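TqaA (Penicillium aethiopicum, PDB 5EJD) probably works as a nonribosomal peptide synthetase, of which this T3 carrier domain holds intermediates on a covalently attached 4'-phosphopantetheine arm. Local coordinates at residues S69-A72 with S73-V76; M55-V59 with A60-D64; I22-G25 with T26-A29. All coordinates share one frame; numbering follows the deposited sequence.

Interaction 1 of 3, residues S69-A72 with S73-V76; sequences SELA and SVAV
The chain from S69 to V74 keeps helical backbone angles and then breaks at A75, whose psi swings to 146°; before the break, the carbonyls of S69 and L71 take the last backbone donors, S73 N, V74 N and A75 N. A75 N bonds to L71 O at 3.2 Å, its donor tilted modestly from the carbonyl plane; the other backbone bonds across this turn are weak. V74 N reaches the same oxygen too, three residues on, but with a strongly bent N-H. L71 O therefore takes one i to i+4 bond and one weak i to i+3 bond, as the turn tightens towards its end.

The side chain of S73 illustrates how a helical serine can fold back on its own backbone. With S73 OG beside the backbone N (chi1 -46°), the hydroxyl lies 3.4 Å from S69 O, a weak bond that joins the equally weak one from S73 N to that carbonyl. This is the closing helix of the four-helix bundle of a carrier domain, and its inner surface rests on helix 7-20: L71 packs on L12, and A72 on A8 and E9.

V74 sets its two methyls over the preceding turn. V74 CG1 stands 3.6 Å from E70 O, whereas V74 CG2, placed between the backbone N and the carbonyl carbon, comes 3.7 Å from L71 O. V74 CG2 also makes a loose apolar contact, 4.4 Å, with L71 CD1. A75 turns its CB back toward the turn it has just left, A75 CB lying 3.7 Å from L71 O, and this methyl also lies against F57 of the loop that leads into helix 59-64.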
ATOM      1  N   SER B  69      -5.640   4.577  28.787  1.00 36.79           N
ATOM      2  CA  SER B  69      -4.838   4.682  29.997  1.00 39.77           C
ATOM      3  C   SER B  69      -3.752   3.621  30.026  1.00 40.96           C
ATOM      4  O   SER B  69      -2.641   3.913  30.454  1.00 49.22           O
ATOM      5  CB  SER B  69      -5.720   4.586  31.259  1.00 41.87           C
ATOM      6  OG  SER B  69      -6.381   3.339  31.319  1.00 42.61           O
ATOM      7  N   GLU B  70      -4.072   2.397  29.609  1.00 40.82           N
ATOM      8  CA  GLU B  70      -3.076   1.317  29.553  1.00 41.10           C
ATOM      9  C   GLU B  70      -1.993   1.539  28.517  1.00 40.39           C
ATOM     10  O   GLU B  70      -0.827   1.283  28.769  1.00 38.63           O
ATOM     11  CB  GLU B  70      -3.728   0.013  29.273  1.00 48.29           C
ATOM     12  CG  GLU B  70      -4.561  -0.585  30.392  1.00 62.44           C
ATOM     13  CD  GLU B  70      -4.941  -2.039  29.918  1.00 83.88           C
ATOM     14  OE1 GLU B  70      -5.348  -2.263  28.731  1.00 98.17           O
ATOM     15  OE2 GLU B  70      -4.731  -3.035  30.635  1.00 94.87           O
ATOM     16  N   LEU B  71      -2.367   2.103  27.378  1.00 39.98           N
ATOM     17  CA  LEU B  71      -1.393   2.418  26.360  1.00 37.74           C
ATOM     18  C   LEU B  71      -0.463   3.542  26.810  1.00 39.71           C
ATOM     19  O   LEU B  71       0.726   3.555  26.469  1.00 38.13           O
ATOM     20  CB  LEU B  71      -2.084   2.797  25.029  1.00 35.49           C
ATOM     21  CG  LEU B  71      -1.192   3.199  23.849  1.00 32.20           C
ATOM     22  CD1 LEU B  71      -0.245   2.080  23.454  1.00 31.58           C
ATOM     23  CD2 LEU B  71      -2.038   3.593  22.675  1.00 32.51           C
ATOM     24  N   ALA B  72      -1.006   4.509  27.532  1.00 40.75           N
ATOM     25  CA  ALA B  72      -0.177   5.612  28.039  1.00 41.31           C
ATOM     26  C   ALA B  72       0.911   5.178  29.007  1.00 45.02           C
ATOM     27  O   ALA B  72       1.950   5.811  29.049  1.00 46.86           O
ATOM     28  CB  ALA B  72      -1.061   6.671  28.658  1.00 42.81           C
ATOM     29  N   SER B  73       0.673   4.136  29.809  1.00 47.36           N
ATOM     30  CA  SER B  73       1.737   3.572  30.657  1.00 49.40           C
ATOM     31  C   SER B  73       2.876   2.944  29.923  1.00 50.16           C
ATOM     32  O   SER B  73       3.998   3.050  30.364  1.00 58.90           O
ATOM     33  CB  SER B  73       1.241   2.417  31.517  1.00 47.53           C
ATOM     34  OG  SER B  73       0.034   2.748  32.114  1.00 47.40           O
ATOM     35  N   VAL B  74       2.587   2.183  28.887  1.00 46.69           N
ATOM     36  CA  VAL B  74       3.672   1.428  28.232  1.00 49.45           C
ATOM     37  C   VAL B  74       4.435   2.288  27.249  1.00 47.95           C
ATOM     38  O   VAL B  74       5.511   1.880  26.829  1.00 51.90           O
ATOM     39  CB  VAL B  74       3.263   0.111  27.551  1.00 48.22           C
ATOM     40  CG1 VAL B  74       2.220  -0.654  28.364  1.00 50.19           C
ATOM     41  CG2 VAL B  74       2.746   0.425  26.193  1.00 45.41           C
ATOM     42  N   ALA B  75       3.916   3.470  26.897  1.00 49.94           N
ATOM     43  CA  ALA B  75       4.681   4.377  26.042  1.00 52.27           C
ATOM     44  C   ALA B  75       5.877   4.957  26.830  1.00 56.24           C
ATOM     45  O   ALA B  75       5.776   5.129  28.047  1.00 58.39           O
ATOM     46  CB  ALA B  75       3.788   5.463  25.484  1.00 48.29           C
ATOM     47  N   VAL B  76       6.999   5.204  26.149  1.00 64.03           N
ATOM     48  CA  VAL B  76       8.307   5.528  26.792  1.00 71.36           C
ATOM     49  C   VAL B  76       8.894   6.888  26.358  1.00 67.65           C
ATOM     50  O   VAL B  76       8.419   7.512  25.408  1.00 64.78           O
ATOM     51  CB  VAL B  76       9.365   4.403  26.511  1.00 69.42           C
ATOM     52  CG1 VAL B  76      10.676   4.710  27.231  1.00 73.19           C
ATOM     53  CG2 VAL B  76       8.831   3.012  26.888  1.00 63.35           C
TER

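Interaction 2 of 3, residues M55-V59 with A60-D64; sequences MSFGV and ADIFD
V59 O is approached by three groups of the helix that V59 begins. F63 N gives V59 O the regular i to i+4 bond, 3.2 Å long and in the carbonyl plane, and I62 N adds a weak, bent one. The F63 ring brings its edge up: F63 CD2 comes 3.4 Å from V59 O, the oxygen lying in the ring plane. That ring also lies alongside V59, the two side chains pointing the same way, and V59 CG1 meets F63 CE2 at 3.7 Å.

One residue earlier, G58 occupies the N-cap, and its O takes weak bonds from D61 N and I62 N. G58 N bonds to D61 OD2 at 2.7 Å, almost straight (172°). It meets the carboxylate on its anti side, 21° out of plane. The aspartate can bend back this far because CG sits beside its backbone N (chi1 -60°). This is the N-cap to N3 half of a capping box; glycine has no side chain to return the bond. An alanine in place of D61 would probably leave G58 N without this acceptor and the first turn without a nearby negative charge, which may be welcome at the positive end of the helix.

Capping is paired here with a hydrophobic staple. F57, just before the cap, presents the edge of its ring to I62 in the first turn, F57 CE1 lying 3.8 Å from I62 CD1 near the ring plane.

Beyond the turn, F57 reaches L12 of helix 7-20, V59 and I62 lie on A43 of helix 40-52, and D61 and I62 touch L71 of helix 68-74. F63 touches S40, at the start of helix 40-52, and the bound 4'-phosphopantetheine, while V59 N bonds to a polar side chain of another protein chain.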
ATOM      1  N   MET B  55       6.539  10.519  22.390  1.00 54.06           N
ATOM      2  CA  MET B  55       6.154   9.243  22.972  1.00 51.64           C
ATOM      3  C   MET B  55       6.621   8.176  22.032  1.00 50.01           C
ATOM      4  O   MET B  55       6.897   8.430  20.876  1.00 52.44           O
ATOM      5  CB  MET B  55       4.664   9.133  23.116  1.00 53.07           C
ATOM      6  CG  MET B  55       4.088  10.177  24.023  1.00 56.44           C
ATOM      7  SD  MET B  55       2.290  10.058  24.034  1.00 61.13           S
ATOM      8  CE  MET B  55       2.027   8.727  25.185  1.00 56.45           C
ATOM      9  N   SER B  56       6.682   6.962  22.533  1.00 48.10           N
ATOM     10  CA  SER B  56       7.227   5.864  21.767  1.00 46.99           C
ATOM     11  C   SER B  56       6.400   4.592  22.013  1.00 43.15           C
ATOM     12  O   SER B  56       6.452   4.004  23.095  1.00 40.30           O
ATOM     13  CB  SER B  56       8.668   5.662  22.185  1.00 52.58           C
ATOM     14  OG  SER B  56       9.184   4.491  21.621  1.00 50.79           O
ATOM     15  N   PHE B  57       5.611   4.220  21.013  1.00 36.72           N
ATOM     16  CA  PHE B  57       4.897   2.974  21.022  1.00 35.95           C
ATOM     17  C   PHE B  57       4.693   2.586  19.596  1.00 35.22           C
ATOM     18  O   PHE B  57       4.592   3.439  18.707  1.00 37.00           O
ATOM     19  CB  PHE B  57       3.555   3.096  21.753  1.00 36.84           C
ATOM     20  CG  PHE B  57       2.676   4.186  21.238  1.00 36.64           C
ATOM     21  CD1 PHE B  57       1.705   3.935  20.280  1.00 36.56           C
ATOM     22  CD2 PHE B  57       2.810   5.471  21.712  1.00 35.99           C
ATOM     23  CE1 PHE B  57       0.903   4.958  19.799  1.00 35.28           C
ATOM     24  CE2 PHE B  57       2.005   6.486  21.245  1.00 33.87           C
ATOM     25  CZ  PHE B  57       1.054   6.232  20.282  1.00 35.44           C
ATOM     26  N   GLY B  58       4.563   1.292  19.366  1.00 34.26           N
ATOM     27  CA  GLY B  58       4.299   0.797  18.018  1.00 31.11           C
ATOM     28  C   GLY B  58       2.896   0.276  17.880  1.00 26.43           C
ATOM     29  O   GLY B  58       2.093   0.297  18.823  1.00 22.38           O
ATOM     30  N   VAL B  59       2.590  -0.181  16.677  1.00 25.25           N
ATOM     31  CA  VAL B  59       1.265  -0.690  16.398  1.00 26.84           C
ATOM     32  C   VAL B  59       0.928  -1.882  17.307  1.00 27.24           C
ATOM     33  O   VAL B  59      -0.217  -2.054  17.699  1.00 30.19           O
ATOM     34  CB  VAL B  59       1.131  -1.074  14.927  1.00 26.77           C
ATOM     35  CG1 VAL B  59      -0.216  -1.703  14.635  1.00 26.15           C
ATOM     36  CG2 VAL B  59       1.325   0.142  14.048  1.00 27.00           C
ATOM     37  N   ALA B  60       1.898  -2.728  17.598  1.00 27.70           N
ATOM     38  CA  ALA B  60       1.633  -3.919  18.421  1.00 28.43           C
ATOM     39  C   ALA B  60       1.156  -3.517  19.824  1.00 29.50           C
ATOM     40  O   ALA B  60       0.279  -4.153  20.403  1.00 31.17           O
ATOM     41  CB  ALA B  60       2.860  -4.800  18.500  1.00 26.71           C
ATOM     42  N   ASP B  61       1.719  -2.439  20.342  1.00 31.47           N
ATOM     43  CA  ASP B  61       1.349  -1.935  21.660  1.00 29.86           C
ATOM     44  C   ASP B  61      -0.109  -1.539  21.689  1.00 29.17           C
ATOM     45  O   ASP B  61      -0.777  -1.750  22.682  1.00 30.95           O
ATOM     46  CB  ASP B  61       2.238  -0.753  22.045  1.00 33.48           C
ATOM     47  CG  ASP B  61       3.753  -1.108  22.100  1.00 38.83           C
ATOM     48  OD1 ASP B  61       4.096  -2.146  22.705  1.00 44.73           O
ATOM     49  OD2 ASP B  61       4.592  -0.352  21.525  1.00 39.78           O
ATOM     50  N   ILE B  62      -0.622  -1.005  20.587  1.00 26.13           N
ATOM     51  CA  ILE B  62      -2.008  -0.620  20.501  1.00 25.69           C
ATOM     52  C   ILE B  62      -2.917  -1.848  20.444  1.00 28.62           C
ATOM     53  O   ILE B  62      -3.975  -1.866  21.056  1.00 21.87           O
ATOM     54  CB  ILE B  62      -2.262   0.274  19.309  1.00 29.35           C
ATOM     55  CG1 ILE B  62      -1.432   1.555  19.441  1.00 32.12           C
ATOM     56  CG2 ILE B  62      -3.731   0.628  19.172  1.00 30.19           C
ATOM     57  CD1 ILE B  62      -1.456   2.474  18.242  1.00 31.01           C
ATOM     58  N   PHE B  63      -2.506  -2.915  19.746  1.00 31.20           N
ATOM     59  CA  PHE B  63      -3.293  -4.176  19.816  1.00 30.90           C
ATOM     60  C   PHE B  63      -3.269  -4.824  21.224  1.00 33.72           C
ATOM     61  O   PHE B  63      -4.255  -5.427  21.629  1.00 32.72           O
ATOM     62  CB  PHE B  63      -2.834  -5.205  18.780  1.00 28.72           C
ATOM     63  CG  PHE B  63      -3.361  -4.964  17.396  1.00 27.77           C
ATOM     64  CD1 PHE B  63      -4.494  -5.611  16.954  1.00 26.71           C
ATOM     65  CD2 PHE B  63      -2.694  -4.097  16.523  1.00 26.67           C
ATOM     66  CE1 PHE B  63      -4.981  -5.398  15.675  1.00 26.85           C
ATOM     67  CE2 PHE B  63      -3.170  -3.882  15.258  1.00 26.39           C
ATOM     68  CZ  PHE B  63      -4.320  -4.536  14.824  1.00 25.62           C
ATOM     69  N   ASP B  64      -2.118  -4.769  21.909  1.00 37.54           N
ATOM     70  CA  ASP B  64      -1.955  -5.394  23.248  1.00 38.15           C
ATOM     71  C   ASP B  64      -2.617  -4.563  24.330  1.00 37.09           C
ATOM     72  O   ASP B  64      -3.222  -5.109  25.220  1.00 40.62           O
ATOM     73  CB  ASP B  64      -0.491  -5.568  23.595  1.00 41.46           C
ATOM     74  CG  ASP B  64       0.224  -6.596  22.700  1.00 50.07           C
ATOM     75  OD1 ASP B  64      -0.452  -7.450  22.072  1.00 54.79           O
ATOM     76  OD2 ASP B  64       1.479  -6.544  22.634  1.00 53.87           O
TER

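Interaction 3 of 3, residues I22-G25 with T26-A29; sequences IPIG and TISA
T26 and P23 face each other across a tight turn, with the threonine folded back so that both its backbone and its hydroxyl reach one carbonyl. T26 OG1 lies between the backbone N and the carbonyl carbon (chi1 69°) and gives P23 O a bond of 2.8 Å in the carbonyl plane. T26 N approaches P23 O from above that plane, at 3.0 Å. The remaining branch, T26 CG2, slants against the proline ring and touches P23 CG at 3.7 Å, so hydroxyl and methyl both serve the contact.

A second turn overlaps the first: I27 N bonds to I24 O at 3.1 Å, again from above the carbonyl plane. Two successive i to i+3 bonds of this kind, with I24 and G25 in near-helical conformation, make a short 3-10 turn.

On the apolar side I22 and I27 meet at about a right angle, the CD1 methyl of I22 pressing across the CG1-CD1 arm of I27. The modelled gap is shorter than methyl packing normally allows, and I22 has an unusual chi2, so the exact placing of its CD1 is doubtful. I24 CD1 lies 4.3 Å from I27 CD1.

T26 OG1 also bonds to R36 NH1, tying the turn to a later part of the loop that joins helices 7-20 and 40-52. I24 and I27 pack on A13 of helix 7-20, and I27 also on A17.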
ATOM      1  N   ILE B  22     -12.326  12.498  15.698  1.00 39.91           N
ATOM      2  CA  ILE B  22     -13.346  12.617  16.707  1.00 40.87           C
ATOM      3  C   ILE B  22     -12.923  13.737  17.656  1.00 42.94           C
ATOM      4  O   ILE B  22     -11.747  14.043  17.751  1.00 38.79           O
ATOM      5  CB  ILE B  22     -13.661  11.301  17.429  1.00 40.65           C
ATOM      6  CG1 ILE B  22     -12.431  10.557  17.897  1.00 44.80           C
ATOM      7  CG2 ILE B  22     -14.410  10.364  16.492  1.00 46.98           C
ATOM      8  CD1 ILE B  22     -12.172  10.628  19.362  1.00 46.14           C
ATOM      9  N   PRO B  23     -13.901  14.395  18.310  1.00 45.34           N
ATOM     10  CA  PRO B  23     -13.532  15.583  19.100  1.00 42.97           C
ATOM     11  C   PRO B  23     -12.914  15.193  20.434  1.00 40.01           C
ATOM     12  O   PRO B  23     -13.318  14.201  21.067  1.00 34.46           O
ATOM     13  CB  PRO B  23     -14.854  16.359  19.258  1.00 40.64           C
ATOM     14  CG  PRO B  23     -15.927  15.390  18.936  1.00 44.37           C
ATOM     15  CD  PRO B  23     -15.361  14.244  18.145  1.00 42.46           C
ATOM     16  N   ILE B  24     -11.892  15.955  20.799  1.00 40.95           N
ATOM     17  CA  ILE B  24     -11.043  15.667  21.962  1.00 42.94           C
ATOM     18  C   ILE B  24     -11.844  15.536  23.251  1.00 43.92           C
ATOM     19  O   ILE B  24     -11.594  14.632  24.071  1.00 44.16           O
ATOM     20  CB  ILE B  24      -9.919  16.725  22.104  1.00 43.93           C
ATOM     21  CG1 ILE B  24      -9.050  16.442  23.330  1.00 48.72           C
ATOM     22  CG2 ILE B  24     -10.469  18.143  22.214  1.00 40.76           C
ATOM     23  CD1 ILE B  24      -8.313  15.124  23.297  1.00 50.24           C
ATOM     24  N   GLY B  25     -12.850  16.400  23.403  1.00 42.78           N
ATOM     25  CA  GLY B  25     -13.740  16.342  24.568  1.00 38.91           C
ATOM     26  C   GLY B  25     -14.465  15.023  24.816  1.00 39.26           C
ATOM     27  O   GLY B  25     -14.981  14.828  25.921  1.00 44.88           O
ATOM     28  N   THR B  26     -14.561  14.141  23.809  1.00 35.73           N
ATOM     29  CA  THR B  26     -15.307  12.901  23.944  1.00 34.11           C
ATOM     30  C   THR B  26     -14.462  11.748  24.336  1.00 33.63           C
ATOM     31  O   THR B  26     -14.958  10.627  24.473  1.00 31.52           O
ATOM     32  CB  THR B  26     -15.976  12.497  22.628  1.00 37.88           C
ATOM     33  OG1 THR B  26     -14.991  12.101  21.667  1.00 39.03           O
ATOM     34  CG2 THR B  26     -16.811  13.653  22.091  1.00 38.88           C
ATOM     35  N   ILE B  27     -13.180  12.000  24.569  1.00 37.92           N
ATOM     36  CA  ILE B  27     -12.243  10.906  24.802  1.00 36.20           C
ATOM     37  C   ILE B  27     -11.966  10.724  26.292  1.00 38.15           C
ATOM     38  O   ILE B  27     -11.546  11.654  26.951  1.00 41.15           O
ATOM     39  CB  ILE B  27     -10.927  11.132  24.041  1.00 35.15           C
ATOM     40  CG1 ILE B  27     -11.183  11.118  22.543  1.00 32.51           C
ATOM     41  CG2 ILE B  27      -9.940  10.029  24.368  1.00 37.51           C
ATOM     42  CD1 ILE B  27      -9.991  11.512  21.744  1.00 31.79           C
ATOM     43  N   SER B  28     -12.255   9.537  26.820  1.00 38.76           N
ATOM     44  CA  SER B  28     -11.989   9.253  28.191  1.00 38.53           C
ATOM     45  C   SER B  28     -10.861   8.249  28.280  1.00 38.31           C
ATOM     46  O   SER B  28     -10.550   7.544  27.325  1.00 38.07           O
ATOM     47  CB  SER B  28     -13.249   8.751  28.926  1.00 40.64           C
ATOM     48  OG  SER B  28     -13.350   7.347  28.883  1.00 46.50           O
ATOM     49  N   ALA B  29     -10.240   8.208  29.448  1.00 36.85           N
ATOM     50  CA  ALA B  29      -9.110   7.345  29.694  1.00 39.23           C
ATOM     51  C   ALA B  29      -9.421   5.873  29.559  1.00 36.93           C
ATOM     52  O   ALA B  29      -8.507   5.087  29.350  1.00 37.53           O
ATOM     53  CB  ALA B  29      -8.529   7.636  31.065  1.00 39.94           C
TER

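In the fold
Interactions 1 and 2 are neighbours, their centres about 9 Å apart: A75 CB packs on M55 CE at 3.7 Å, and L71 CD2 on I62 CG1 at 3.9 Å, joining the last two helices of the domain. Interaction 3 lies about 17 Å from interaction 1, centre to centre, yet S69 N probably bonds to A29 O at 3.0 Å, linking the long loop to the final helix. Interactions 2 and 3 lie on opposite sides of the chain's centre, nearest atoms about 12 Å apart. Interaction 2 alone reaches the prosthetic group: the F63 side chain comes within about 4 Å of that of S40, the covalent attachment site, and of the bound 4'-phosphopantetheine.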